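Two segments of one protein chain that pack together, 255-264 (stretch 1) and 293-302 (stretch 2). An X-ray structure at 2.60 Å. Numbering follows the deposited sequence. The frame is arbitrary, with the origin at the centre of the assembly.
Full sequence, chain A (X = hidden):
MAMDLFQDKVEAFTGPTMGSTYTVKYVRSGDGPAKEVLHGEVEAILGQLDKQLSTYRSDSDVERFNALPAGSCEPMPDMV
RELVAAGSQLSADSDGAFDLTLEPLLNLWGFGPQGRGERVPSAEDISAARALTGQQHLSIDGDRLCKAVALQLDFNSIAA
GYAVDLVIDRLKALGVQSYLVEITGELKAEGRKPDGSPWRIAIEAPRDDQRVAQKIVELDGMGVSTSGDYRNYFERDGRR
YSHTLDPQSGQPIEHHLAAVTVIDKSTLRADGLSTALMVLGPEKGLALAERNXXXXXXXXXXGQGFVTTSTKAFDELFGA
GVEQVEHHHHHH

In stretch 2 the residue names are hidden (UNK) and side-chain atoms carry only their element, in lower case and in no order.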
# COMPACT_ATOMS: atom_id res chain seq x y z
N HIS A 255 15.82 5.14 11.26
CA HIS A 255 14.98 5.32 12.47
C HIS A 255 14.32 4.03 12.98
O HIS A 255 14.40 2.97 12.36
CB HIS A 255 13.87 6.32 12.18
CG HIS A 255 12.90 5.84 11.14
ND1 HIS A 255 12.72 6.50 9.95
CD2 HIS A 255 12.10 4.75 11.10
CE1 HIS A 255 11.82 5.86 9.24
NE2 HIS A 255 11.43 4.80 9.91
N HIS A 256 13.59 4.16 14.07
CA HIS A 256 13.11 3.00 14.80
C HIS A 256 11.65 2.57 14.55
O HIS A 256 11.22 1.65 15.17
CB HIS A 256 13.34 3.26 16.28
CG HIS A 256 14.79 3.45 16.67
ND1 HIS A 256 15.77 2.51 16.42
CD2 HIS A 256 15.40 4.46 17.34
CE1 HIS A 256 16.92 2.94 16.89
NE2 HIS A 256 16.72 4.12 17.45
N LEU A 257 10.88 3.24 13.71
CA LEU A 257 9.50 2.80 13.40
C LEU A 257 9.44 1.42 12.77
O LEU A 257 9.96 1.22 11.69
CB LEU A 257 8.83 3.79 12.46
CG LEU A 257 7.35 3.60 12.17
CD1 LEU A 257 6.57 3.53 13.47
CD2 LEU A 257 6.86 4.79 11.34
N ALA A 258 8.79 0.46 13.45
CA ALA A 258 8.78 -0.94 13.02
C ALA A 258 7.53 -1.33 12.21
O ALA A 258 7.56 -2.23 11.37
CB ALA A 258 8.91 -1.85 14.23
N ALA A 259 6.42 -0.67 12.49
CA ALA A 259 5.21 -0.82 11.73
C ALA A 259 4.36 0.41 11.95
O ALA A 259 4.43 1.09 12.99
CB ALA A 259 4.46 -2.06 12.21
N VAL A 260 3.52 0.71 10.96
CA VAL A 260 2.55 1.78 11.06
C VAL A 260 1.33 1.30 10.28
O VAL A 260 1.40 0.55 9.30
CB VAL A 260 3.13 3.13 10.64
CG1 VAL A 260 3.75 3.01 9.27
CG2 VAL A 260 2.10 4.23 10.67
N THR A 261 0.17 1.67 10.79
CA THR A 261 -1.05 1.15 10.28
C THR A 261 -1.82 2.39 9.99
O THR A 261 -1.90 3.21 10.86
CB THR A 261 -1.78 0.31 11.34
OG1 THR A 261 -1.09 -0.93 11.55
CG2 THR A 261 -3.13 0.01 10.87
N VAL A 262 -2.42 2.52 8.81
CA VAL A 262 -3.29 3.65 8.52
C VAL A 262 -4.71 3.21 8.18
O VAL A 262 -4.91 2.14 7.62
CB VAL A 262 -2.69 4.48 7.39
CG1 VAL A 262 -3.63 5.60 6.91
CG2 VAL A 262 -1.39 5.09 7.87
N ILE A 263 -5.67 4.05 8.50
CA ILE A 263 -7.06 3.77 8.29
C ILE A 263 -7.62 4.97 7.58
O ILE A 263 -7.46 6.11 8.06
CB ILE A 263 -7.78 3.45 9.64
CG1 ILE A 263 -6.99 2.29 10.31
CG2 ILE A 263 -9.27 3.13 9.44
CD1 ILE A 263 -7.73 1.42 11.28
N ASP A 264 -8.21 4.71 6.43
CA ASP A 264 -8.78 5.71 5.57
C ASP A 264 -9.90 5.03 4.76
O ASP A 264 -9.91 3.79 4.56
CB ASP A 264 -7.68 6.20 4.65
CG ASP A 264 -8.05 7.46 3.85
OD1 ASP A 264 -7.33 8.46 4.11
OD2 ASP A 264 -8.95 7.46 2.94
N UNK A 293 -4.45 15.02 9.87
CA UNK A 293 -5.60 14.33 10.41
C UNK A 293 -5.74 12.87 10.03
O UNK A 293 -6.83 12.39 9.86
N UNK A 294 -4.64 12.15 9.96
CA UNK A 294 -4.64 10.78 9.53
C UNK A 294 -4.91 9.91 10.74
O UNK A 294 -4.37 10.16 11.82
c UNK A 294 -3.25 8.93 8.57
c UNK A 294 -3.07 11.27 7.66
c UNK A 294 -1.65 11.19 7.11
c UNK A 294 -3.30 10.41 8.91
N UNK A 295 -5.75 8.89 10.56
CA UNK A 295 -5.91 7.90 11.57
C UNK A 295 -4.76 6.88 11.40
O UNK A 295 -4.68 6.18 10.39
c UNK A 295 -7.27 7.24 11.45
N UNK A 296 -3.87 6.84 12.38
CA UNK A 296 -2.71 5.96 12.30
C UNK A 296 -2.29 5.42 13.68
O UNK A 296 -2.52 6.08 14.70
c UNK A 296 -1.55 6.72 11.68
N UNK A 297 -1.64 4.26 13.68
CA UNK A 297 -1.21 3.54 14.88
C UNK A 297 0.22 3.07 14.64
O UNK A 297 0.46 2.17 13.83
c UNK A 297 -1.36 -0.03 18.60
c UNK A 297 -0.90 0.46 16.26
c UNK A 297 -1.83 1.51 16.30
c UNK A 297 -0.67 -0.30 17.40
c UNK A 297 -2.54 1.76 17.50
c UNK A 297 -2.31 0.99 18.64
c UNK A 297 -2.13 2.35 15.09
N UNK A 298 1.17 3.68 15.33
CA UNK A 298 2.59 3.42 15.17
C UNK A 298 3.18 2.35 16.11
O UNK A 298 2.74 2.23 17.21
c UNK A 298 1.60 7.41 13.56
c UNK A 298 2.58 7.82 12.69
c UNK A 298 3.07 5.78 14.51
c UNK A 298 3.34 4.70 15.45
c UNK A 298 3.81 7.22 12.72
c UNK A 298 1.84 6.39 14.47
c UNK A 298 4.06 6.21 13.63
N UNK A 299 4.16 1.57 15.66
CA UNK A 299 4.87 0.64 16.53
C UNK A 299 6.35 0.96 16.49
O UNK A 299 7.07 0.62 15.55
c UNK A 299 5.27 -1.73 17.20
c UNK A 299 4.62 -0.83 16.18
c UNK A 299 3.13 -1.10 16.23
N UNK A 300 6.79 1.59 17.58
CA UNK A 300 8.15 2.06 17.75
C UNK A 300 8.86 1.15 18.72
O UNK A 300 8.34 0.81 19.84
c UNK A 300 8.20 3.49 18.29
c UNK A 300 9.62 3.99 18.22
c UNK A 300 7.23 4.38 17.55
N UNK A 301 10.01 0.73 18.22
CA UNK A 301 10.94 -0.13 18.90
C UNK A 301 11.77 0.76 19.78
O UNK A 301 12.53 1.59 19.33
c UNK A 301 11.80 -0.81 17.87
c UNK A 301 13.17 -1.21 18.35
c UNK A 301 13.09 -2.29 19.36
n UNK A 301 13.28 -3.63 18.80
c UNK A 301 14.22 -4.47 19.28
n UNK A 301 14.35 -5.68 18.80
n UNK A 301 15.06 -4.13 20.22
N UNK A 302 11.57 0.58 21.07
CA UNK A 302 12.26 1.38 22.06
C UNK A 302 12.81 0.46 23.13
O UNK A 302 12.09 -0.38 23.65
c UNK A 302 11.77 3.40 23.64
c UNK A 302 11.26 2.41 22.62
o UNK A 302 13.54 4.88 23.77
c UNK A 302 12.55 4.61 23.10
o UNK A 302 12.26 5.30 22.08

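Position 293 has no side-chain atoms and touches nothing on stretch 1, so it is glycine. It is the first residue to leave the preceding helix, and its phi of 76° is a conformation that glycine adopts easily.

Position 294 carries four carbons, forked at the first, one arm two carbons long; the shorter arm lies 3.7 Å from Val262 CG1. This is isoleucine, an apolar side chain that fits a buried place.

Position 295 has a single carbon, its CB, 4.2 Å from Ile263 CB: alanine, small and apolar in a buried place. Its O accepts a 3.0 Å hydrogen bond from Ile263 N.

Position 296 again has one carbon, its CB, 4.1 Å from Val262 CG2, and its CA approaches Thr261 O at 3.2 Å in a CA-H...O contact. It is also alanine, adding a little apolar surface beside the valine.

At position 297 one carbon leads to a ring of six carbons; its CB lies 4.3 Å from Thr261 CB, but the ring leads away. This is phenylalanine, apolar and buried, with chi1 in t. Its N donates to Thr261 O at 3.0 Å.

Position 298 has the same carbon and six-carbon ring, but here Val260 CG2 lies over one face, 4.0 Å from the ring centroid, in a CH-pi contact, and Leu257 CD1 meets the edge. It too is phenylalanine, whose flat ring offers both surfaces; Phe298 CD1 is 3.7 Å from Leu257 CD1.

Position 299 has one carbon bearing two more, its CB 4.2 Å from Ala259 CB: valine. Its N donates to Ala259 O and its O accepts from Ala258 N, both at 2.7 Å.

Position 300 shows the same three-carbon fork, one arm 4.2 Å from Leu257 CD1, and is valine. Beta branching suits both extended positions.

Position 301 has three carbons, a nitrogen, then a carbon bearing two nitrogens. The side chain starts toward stretch 1 but its end leads away, as long, charged arginine can at a partly exposed place. Its N makes a weak 3.4 Å bond to His256 O.

Position 302 has three carbons, the third carrying two oxygens: glutamate, poorly ordered, its charge at ease in an exposed place.

The strands run antiparallel, and a bulge between Leu257 and Ala259 shifts the register by one, letting Val299 O receive two amides, Ala259's weakly. Backbone bonds set the pairing; Leu257, Val260 and Val262 meet Phe298, Val300 and Ala296 on one face, while Ala259 and Thr261 pair with Val299 and Phe297 on the other.

Stretch 2 (293-302) GIAAFFVVRE
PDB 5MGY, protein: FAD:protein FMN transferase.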